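Long-range contact in probable sugar ABC transporter, sugar-binding protein (Streptococcus pneumoniae, PDB 2W7Y), which binds the blood group A trisaccharide and probably delivers it to an ABC transporter for carbohydrate uptake: residues G97-V110 / G308-K321. Numbering follows the deposited sequence.
With A2G (2-acetamido-2-deoxy-alpha-D-galactopyranose), chain C; GAL (beta-D-galactopyranose), chain B; FUC (alpha-L-fucopyranose), chain D.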
ATOM      1  N   GLY A  97     -22.173  13.031   9.420  1.00 23.14           N
ATOM      2  CA  GLY A  97     -21.539  13.042  10.741  1.00 22.89           C
ATOM      3  C   GLY A  97     -21.428  11.725  11.482  1.00 22.88           C
ATOM      4  O   GLY A  97     -21.478  11.695  12.713  1.00 22.84           O
ATOM      5  N   GLU A  98     -21.261  10.638  10.738  1.00 22.81           N
ATOM      6  CA  GLU A  98     -21.174   9.307  11.336  1.00 22.98           C
ATOM      7  C   GLU A  98     -19.890   8.577  10.921  1.00 22.95           C
ATOM      8  O   GLU A  98     -19.058   9.119  10.189  1.00 22.77           O
ATOM      9  CB  GLU A  98     -22.423   8.486  10.981  1.00 23.02           C
ATOM     10  CG  GLU A  98     -23.723   9.062  11.546  1.00 23.24           C
ATOM     11  CD  GLU A  98     -24.971   8.410  10.979  1.00 23.68           C
ATOM     12  OE1 GLU A  98     -26.050   9.038  11.057  1.00 24.34           O
ATOM     13  OE2 GLU A  98     -24.886   7.277  10.459  1.00 24.26           O
ATOM     14  N   PHE A  99     -19.726   7.353  11.409  1.00 22.91           N
ATOM     15  CA  PHE A  99     -18.581   6.524  11.058  1.00 23.10           C
ATOM     16  C   PHE A  99     -18.983   5.052  11.168  1.00 23.21           C
ATOM     17  O   PHE A  99     -19.777   4.700  12.045  1.00 23.17           O
ATOM     18  CB  PHE A  99     -17.384   6.838  11.968  1.00 23.18           C
ATOM     19  CG  PHE A  99     -16.050   6.523  11.350  1.00 23.33           C
ATOM     20  CD1 PHE A  99     -15.498   7.364  10.381  1.00 23.25           C
ATOM     21  CD2 PHE A  99     -15.341   5.385  11.732  1.00 23.58           C
ATOM     22  CE1 PHE A  99     -14.266   7.075   9.804  1.00 23.22           C
ATOM     23  CE2 PHE A  99     -14.109   5.083  11.156  1.00 23.59           C
ATOM     24  CZ  PHE A  99     -13.572   5.930  10.192  1.00 23.60           C
ATOM     25  N   PRO A 100     -18.467   4.192  10.261  1.00 23.20           N
ATOM     26  CA  PRO A 100     -18.700   2.751  10.408  1.00 23.30           C
ATOM     27  C   PRO A 100     -18.130   2.260  11.732  1.00 23.40           C
ATOM     28  O   PRO A 100     -17.025   2.665  12.110  1.00 23.55           O
ATOM     29  CB  PRO A 100     -17.925   2.141   9.229  1.00 23.31           C
ATOM     30  CG  PRO A 100     -16.963   3.203   8.797  1.00 23.18           C
ATOM     31  CD  PRO A 100     -17.664   4.496   9.063  1.00 23.06           C
ATOM     32  N   ASP A 101     -18.880   1.415  12.439  1.00 23.48           N
ATOM     33  CA  ASP A 101     -18.454   0.924  13.758  1.00 23.45           C
ATOM     34  C   ASP A 101     -16.974   0.538  13.759  1.00 23.44           C
ATOM     35  O   ASP A 101     -16.187   1.062  14.547  1.00 23.65           O
ATOM     36  CB  ASP A 101     -19.319  -0.255  14.210  1.00 23.32           C
ATOM     37  CG  ASP A 101     -20.749   0.145  14.534  1.00 23.61           C
ATOM     38  OD1 ASP A 101     -21.582  -0.773  14.700  1.00 24.14           O
ATOM     39  OD2 ASP A 101     -21.050   1.358  14.631  1.00 23.33           O
ATOM     40  N   VAL A 102     -16.612  -0.382  12.867  1.00 23.48           N
ATOM     41  CA  VAL A 102     -15.223  -0.789  12.657  1.00 23.18           C
ATOM     42  C   VAL A 102     -15.025  -0.928  11.155  1.00 23.12           C
ATOM     43  O   VAL A 102     -15.866  -1.513  10.471  1.00 23.09           O
ATOM     44  CB  VAL A 102     -14.895  -2.152  13.345  1.00 23.28           C
ATOM     45  CG1 VAL A 102     -13.427  -2.555  13.114  1.00 22.91           C
ATOM     46  CG2 VAL A 102     -15.200  -2.111  14.838  1.00 23.09           C
ATOM     47  N   ILE A 103     -13.933  -0.370  10.637  1.00 23.06           N
ATOM     48  CA  ILE A 103     -13.560  -0.595   9.242  1.00 23.13           C
ATOM     49  C   ILE A 103     -12.069  -0.893   9.109  1.00 23.24           C
ATOM     50  O   ILE A 103     -11.245  -0.225   9.731  1.00 23.52           O
ATOM     51  CB  ILE A 103     -14.011   0.571   8.300  1.00 23.21           C
ATOM     52  CG1 ILE A 103     -13.774   0.206   6.822  1.00 23.05           C
ATOM     53  CG2 ILE A 103     -13.349   1.901   8.699  1.00 23.03           C
ATOM     54  CD1 ILE A 103     -14.625   0.981   5.829  1.00 22.56           C
ATOM     55  N   ASP A 104     -11.744  -1.926   8.333  1.00 23.10           N
ATOM     56  CA  ASP A 104     -10.370  -2.183   7.916  1.00 22.97           C
ATOM     57  C   ASP A 104     -10.158  -1.509   6.569  1.00 22.83           C
ATOM     58  O   ASP A 104     -10.679  -1.950   5.543  1.00 22.60           O
ATOM     59  CB  ASP A 104     -10.063  -3.688   7.839  1.00 22.95           C
ATOM     60  CG  ASP A 104      -8.668  -3.979   7.269  1.00 23.43           C
ATOM     61  OD1 ASP A 104      -8.497  -5.054   6.651  1.00 24.20           O
ATOM     62  OD2 ASP A 104      -7.747  -3.141   7.420  1.00 22.87           O
ATOM     63  N   LEU A 105      -9.385  -0.431   6.597  1.00 22.85           N
ATOM     64  CA  LEU A 105      -9.179   0.418   5.437  1.00 22.75           C
ATOM     65  C   LEU A 105      -8.224  -0.181   4.410  1.00 22.71           C
ATOM     66  O   LEU A 105      -8.161   0.297   3.279  1.00 22.92           O
ATOM     67  CB  LEU A 105      -8.712   1.806   5.883  1.00 22.81           C
ATOM     68  CG  LEU A 105      -9.798   2.672   6.527  1.00 22.68           C
ATOM     69  CD1 LEU A 105      -9.199   3.953   7.060  1.00 22.83           C
ATOM     70  CD2 LEU A 105     -10.913   2.973   5.517  1.00 23.09           C
ATOM     71  N   ALA A 106      -7.492  -1.219   4.810  1.00 22.62           N
ATOM     72  CA  ALA A 106      -6.650  -2.013   3.902  1.00 22.78           C
ATOM     73  C   ALA A 106      -5.603  -1.197   3.136  1.00 22.67           C
ATOM     74  O   ALA A 106      -5.383  -1.423   1.943  1.00 22.49           O
ATOM     75  CB  ALA A 106      -7.516  -2.819   2.936  1.00 22.54           C
ATOM     76  N   GLY A 107      -4.967  -0.259   3.834  1.00 22.66           N
ATOM     77  CA  GLY A 107      -3.959   0.618   3.240  1.00 22.78           C
ATOM     78  C   GLY A 107      -4.469   2.020   2.944  1.00 22.77           C
ATOM     79  O   GLY A 107      -3.678   2.962   2.850  1.00 22.46           O
ATOM     80  N   ASN A 108      -5.788   2.152   2.784  1.00 22.78           N
ATOM     81  CA  ASN A 108      -6.417   3.443   2.505  1.00 23.05           C
ATOM     82  C   ASN A 108      -6.298   4.393   3.685  1.00 23.10           C
ATOM     83  O   ASN A 108      -6.319   3.962   4.832  1.00 23.24           O
ATOM     84  CB  ASN A 108      -7.890   3.269   2.122  1.00 23.07           C
ATOM     85  CG  ASN A 108      -8.071   2.568   0.787  1.00 23.10           C
ATOM     86  OD1 ASN A 108      -8.632   1.471   0.720  1.00 23.28           O
ATOM     87  ND2 ASN A 108      -7.599   3.198  -0.283  1.00 22.84           N
ATOM     88  N   ALA A 109      -6.165   5.684   3.396  1.00 23.25           N
ATOM     89  CA  ALA A 109      -6.012   6.696   4.440  1.00 23.31           C
ATOM     90  C   ALA A 109      -7.346   7.030   5.094  1.00 23.38           C
ATOM     91  O   ALA A 109      -8.398   6.977   4.445  1.00 23.45           O
ATOM     92  CB  ALA A 109      -5.364   7.955   3.877  1.00 23.18           C
ATOM     93  N   VAL A 110      -7.290   7.365   6.381  1.00 23.38           N
ATOM     94  CA  VAL A 110      -8.455   7.859   7.119  1.00 23.40           C
ATOM     95  C   VAL A 110      -8.892   9.202   6.542  1.00 23.45           C
ATOM     96  O   VAL A 110      -8.058  10.015   6.122  1.00 23.44           O
ATOM     97  CB  VAL A 110      -8.168   7.989   8.649  1.00 23.41           C
ATOM     98  CG1 VAL A 110      -9.372   8.547   9.398  1.00 23.53           C
ATOM     99  CG2 VAL A 110      -7.788   6.639   9.239  1.00 23.31           C
ATOM    100  N   GLY A 308       0.083   2.321   6.277  1.00 23.10           N
ATOM    101  CA  GLY A 308      -1.229   2.332   5.639  1.00 22.97           C
ATOM    102  C   GLY A 308      -2.316   2.528   6.685  1.00 22.88           C
ATOM    103  O   GLY A 308      -2.053   2.459   7.886  1.00 22.71           O
ATOM    104  N   GLY A 309      -3.536   2.793   6.230  1.00 22.83           N
ATOM    105  CA  GLY A 309      -4.700   2.763   7.109  1.00 22.88           C
ATOM    106  C   GLY A 309      -5.127   1.321   7.304  1.00 22.94           C
ATOM    107  O   GLY A 309      -4.915   0.473   6.429  1.00 23.05           O
ATOM    108  N   GLY A 310      -5.720   1.032   8.453  1.00 22.78           N
ATOM    109  CA  GLY A 310      -6.174  -0.315   8.742  1.00 22.86           C
ATOM    110  C   GLY A 310      -7.430  -0.309   9.573  1.00 22.92           C
ATOM    111  O   GLY A 310      -8.433   0.291   9.186  1.00 22.82           O
ATOM    112  N   ILE A 311      -7.364  -0.982  10.717  1.00 22.93           N
ATOM    113  CA  ILE A 311      -8.475  -1.047  11.661  1.00 23.02           C
ATOM    114  C   ILE A 311      -8.742   0.336  12.250  1.00 23.03           C
ATOM    115  O   ILE A 311      -7.874   0.933  12.887  1.00 23.11           O
ATOM    116  CB  ILE A 311      -8.223  -2.124  12.749  1.00 23.04           C
ATOM    117  CG1 ILE A 311      -8.325  -3.517  12.119  1.00 23.21           C
ATOM    118  CG2 ILE A 311      -9.209  -1.996  13.905  1.00 22.89           C
ATOM    119  CD1 ILE A 311      -7.602  -4.600  12.881  1.00 23.86           C
ATOM    120  N   THR A 312      -9.950   0.833  11.995  1.00 22.94           N
ATOM    121  CA  THR A 312     -10.353   2.192  12.340  1.00 22.80           C
ATOM    122  C   THR A 312     -11.734   2.129  12.996  1.00 22.72           C
ATOM    123  O   THR A 312     -12.650   1.502  12.465  1.00 22.61           O
ATOM    124  CB  THR A 312     -10.408   3.081  11.081  1.00 22.67           C
ATOM    125  OG1 THR A 312      -9.258   2.835  10.264  1.00 22.63           O
ATOM    126  CG2 THR A 312     -10.436   4.536  11.454  1.00 22.48           C
ATOM    127  N   ILE A 313     -11.880   2.763  14.156  1.00 22.70           N
ATOM    128  CA  ILE A 313     -13.096   2.587  14.959  1.00 22.87           C
ATOM    129  C   ILE A 313     -13.847   3.876  15.296  1.00 22.80           C
ATOM    130  O   ILE A 313     -13.243   4.907  15.602  1.00 22.86           O
ATOM    131  CB  ILE A 313     -12.843   1.677  16.218  1.00 22.91           C
ATOM    132  CG1 ILE A 313     -13.482   2.266  17.478  1.00 22.86           C
ATOM    133  CG2 ILE A 313     -11.350   1.449  16.428  1.00 23.14           C
ATOM    134  CD1 ILE A 313     -13.476   1.350  18.675  1.00 23.84           C
ATOM    135  N   SER A 314     -15.173   3.793  15.225  1.00 22.61           N
ATOM    136  CA  SER A 314     -16.065   4.908  15.513  1.00 22.64           C
ATOM    137  C   SER A 314     -15.956   5.419  16.951  1.00 22.68           C
ATOM    138  O   SER A 314     -15.763   4.641  17.882  1.00 22.40           O
ATOM    139  CB  SER A 314     -17.510   4.507  15.206  1.00 22.63           C
ATOM    140  OG  SER A 314     -18.417   5.547  15.526  1.00 22.21           O
ATOM    141  N   SER A 315     -16.083   6.736  17.102  1.00 22.87           N
ATOM    142  CA  SER A 315     -16.087   7.411  18.400  1.00 23.11           C
ATOM    143  C   SER A 315     -17.471   7.421  19.038  1.00 23.28           C
ATOM    144  O   SER A 315     -17.607   7.684  20.235  1.00 23.29           O
ATOM    145  CB  SER A 315     -15.621   8.856  18.241  1.00 23.03           C
ATOM    146  OG  SER A 315     -14.230   8.970  18.465  1.00 23.90           O
ATOM    147  N   LYS A 316     -18.489   7.130  18.232  1.00 23.40           N
ATOM    148  CA  LYS A 316     -19.877   7.339  18.622  1.00 23.53           C
ATOM    149  C   LYS A 316     -20.615   6.044  18.953  1.00 23.65           C
ATOM    150  O   LYS A 316     -21.681   5.757  18.405  1.00 23.67           O
ATOM    151  CB  LYS A 316     -20.609   8.135  17.538  1.00 23.45           C
ATOM    152  CG  LYS A 316     -20.050   9.532  17.351  1.00 23.50           C
ATOM    153  CD  LYS A 316     -20.948  10.388  16.487  1.00 23.56           C
ATOM    154  CE  LYS A 316     -20.562  11.851  16.599  1.00 23.57           C
ATOM    155  NZ  LYS A 316     -19.198  12.095  16.075  1.00 24.02           N
HETATM  156  N   MSE A 317     -20.045   5.274  19.872  1.00 23.79           N
HETATM  157  CA  MSE A 317     -20.610   3.982  20.248  1.00 24.30           C
HETATM  158  C   MSE A 317     -20.705   3.832  21.760  1.00 23.94           C
HETATM  159  O   MSE A 317     -20.001   4.520  22.506  1.00 24.03           O
HETATM  160  CB  MSE A 317     -19.768   2.841  19.672  1.00 24.04           C
HETATM  161  CG  MSE A 317     -19.615   2.868  18.155  1.00 24.31           C
HETATM  162 SE   MSE A 317     -18.776   1.253  17.477  1.00 26.11          SE
HETATM  163  CE  MSE A 317     -17.093   1.310  18.458  1.00 23.79           C
ATOM    164  N   SER A 318     -21.570   2.923  22.205  1.00 23.74           N
ATOM    165  CA  SER A 318     -21.685   2.588  23.620  1.00 23.66           C
ATOM    166  C   SER A 318     -20.365   2.023  24.146  1.00 23.63           C
ATOM    167  O   SER A 318     -19.515   1.577  23.366  1.00 23.71           O
ATOM    168  CB  SER A 318     -22.827   1.594  23.850  1.00 23.65           C
ATOM    169  OG  SER A 318     -22.482   0.296  23.395  1.00 23.65           O
ATOM    170  N   GLU A 319     -20.200   2.054  25.467  1.00 23.49           N
ATOM    171  CA  GLU A 319     -18.976   1.596  26.122  1.00 23.49           C
ATOM    172  C   GLU A 319     -18.635   0.144  25.786  1.00 23.48           C
ATOM    173  O   GLU A 319     -17.468  -0.189  25.570  1.00 23.54           O
ATOM    174  CB  GLU A 319     -19.081   1.784  27.635  1.00 23.50           C
ATOM    175  N   ALA A 320     -19.664  -0.702  25.729  1.00 23.48           N
ATOM    176  CA  ALA A 320     -19.501  -2.144  25.538  1.00 23.45           C
ATOM    177  C   ALA A 320     -19.004  -2.530  24.144  1.00 23.45           C
ATOM    178  O   ALA A 320     -18.184  -3.443  24.010  1.00 23.50           O
ATOM    179  CB  ALA A 320     -20.804  -2.873  25.865  1.00 23.43           C
ATOM    180  N   LYS A 321     -19.501  -1.850  23.113  1.00 23.37           N
ATOM    181  CA  LYS A 321     -19.072  -2.151  21.744  1.00 23.40           C
ATOM    182  C   LYS A 321     -17.787  -1.432  21.340  1.00 23.33           C
ATOM    183  O   LYS A 321     -17.084  -1.876  20.429  1.00 23.33           O
ATOM    184  CB  LYS A 321     -20.198  -1.960  20.716  1.00 23.42           C
ATOM    185  CG  LYS A 321     -20.903  -0.613  20.721  1.00 23.32           C
ATOM    186  CD  LYS A 321     -22.182  -0.664  19.886  1.00 22.99           C
ATOM    187  CE  LYS A 321     -21.879  -0.746  18.392  1.00 23.26           C
ATOM    188  NZ  LYS A 321     -23.102  -0.691  17.554  1.00 23.35           N
TER
HETATM  189  O5  A2G C   3      -2.585  -3.293  -2.906  1.00 15.14           O
HETATM  190  C1  A2G C   3      -3.029  -2.406  -1.845  1.00 14.61           C
HETATM  191  C2  A2G C   3      -3.602  -1.156  -2.493  1.00 14.31           C
HETATM  192  N2  A2G C   3      -4.111  -0.222  -1.489  1.00 13.82           N
HETATM  193  C3  A2G C   3      -4.774  -1.544  -3.406  1.00 14.75           C
HETATM  194  O3  A2G C   3      -5.386  -0.372  -3.949  1.00 15.05           O
HETATM  195  C4  A2G C   3      -4.303  -2.497  -4.505  1.00 15.13           C
HETATM  196  O4  A2G C   3      -3.367  -1.836  -5.366  1.00 15.66           O
HETATM  197  C5  A2G C   3      -3.640  -3.715  -3.850  1.00 15.36           C
HETATM  198  C6  A2G C   3      -3.066  -4.678  -4.886  1.00 14.71           C
HETATM  199  O6  A2G C   3      -2.363  -5.716  -4.199  1.00 15.36           O
HETATM  200  C7  A2G C   3      -3.727   1.049  -1.451  1.00 13.20           C
HETATM  201  O7  A2G C   3      -2.905   1.557  -2.214  1.00 12.15           O
HETATM  202  C8  A2G C   3      -4.389   1.869  -0.347  1.00 13.02           C
HETATM  203  C1  GAL B   1      -4.204  -6.058   1.202  1.00 16.73           C
HETATM  204  C2  GAL B   1      -4.585  -4.858   0.333  1.00 16.42           C
HETATM  205  C3  GAL B   1      -3.334  -4.139  -0.178  1.00 16.01           C
HETATM  206  C4  GAL B   1      -2.326  -3.873   0.946  1.00 15.18           C
HETATM  207  C5  GAL B   1      -2.048  -5.189   1.687  1.00 16.26           C
HETATM  208  C6  GAL B   1      -1.044  -5.062   2.836  1.00 16.08           C
HETATM  209  O1  GAL B   1      -5.356  -6.519   1.871  1.00 20.41           O
HETATM  210  O2  GAL B   1      -5.358  -5.331  -0.751  1.00 16.02           O
HETATM  211  O3  GAL B   1      -3.699  -2.941  -0.825  1.00 15.78           O
HETATM  212  O4  GAL B   1      -2.848  -2.890   1.808  1.00 12.44           O
HETATM  213  O5  GAL B   1      -3.262  -5.710   2.194  1.00 16.42           O
HETATM  214  O6  GAL B   1      -0.481  -6.334   3.097  1.00 15.93           O
HETATM  215  C1  FUC D   2      -6.622  -4.640  -0.926  1.00 15.48           C
HETATM  216  C2  FUC D   2      -7.350  -5.198  -2.151  1.00 14.98           C
HETATM  217  C3  FUC D   2      -7.897  -6.591  -1.834  1.00 15.08           C
HETATM  218  C4  FUC D   2      -8.829  -6.521  -0.624  1.00 14.49           C
HETATM  219  C5  FUC D   2      -8.085  -5.881   0.554  1.00 14.14           C
HETATM  220  C6  FUC D   2      -8.981  -5.662   1.768  1.00 12.44           C
HETATM  221  O2  FUC D   2      -6.460  -5.267  -3.236  1.00 16.07           O
HETATM  222  O3  FUC D   2      -8.546  -7.156  -2.952  1.00 14.27           O
HETATM  223  O4  FUC D   2      -9.987  -5.770  -0.939  1.00 14.34           O
HETATM  224  O5  FUC D   2      -7.492  -4.640   0.199  1.00 14.38           O
HETATM  225  O   HOH W   1     -20.551   3.941  14.497  1.00 16.11           O
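With CG2 of T312 trans to its backbone N and OG1 swung beside that N (chi1 -44°), the two branches part: CG2 packs against CZ of F99 at 3.7 Å, the two side chains crossing at about a right angle, while OG1 lies 3.4 Å from CD1 of L105. F99 likewise has CG trans to N (chi1 -155°), which brings its ring against T312 CG2 and its CD2 close to S314 N. The backbones pair antiparallel, V102-D104 against I311-I313, an outermost strand of a four-stranded mixed sheet; I103 and T312 form the hydrogen-bonded pair, I103 N to T312 O at 2.9 Å. Beyond it, O of G310 takes N of L105 and OG1 of T312 from opposite faces of its carbonyl plane, each at 2.9 Å. The type I' turn L105-N108 is tied on by N of G107 to O of G309 (2.7 Å), and D104 OD2 closes an Asx turn on N of A106. At the far end NZ of K321, also hydrogen-bonded to V39 O, forms a salt bridge with OD1 of D101 from above the carboxylate plane (3.2 Å), SE of selenomethionine M317 lies 3.6 Å from CB of D101, and a water joins OD2 of D101, O of F99 and OG of S314. A106 O, in that turn, accepts from galactose O4; the turn's bonds to G309 and G310 probably help hold this carbonyl.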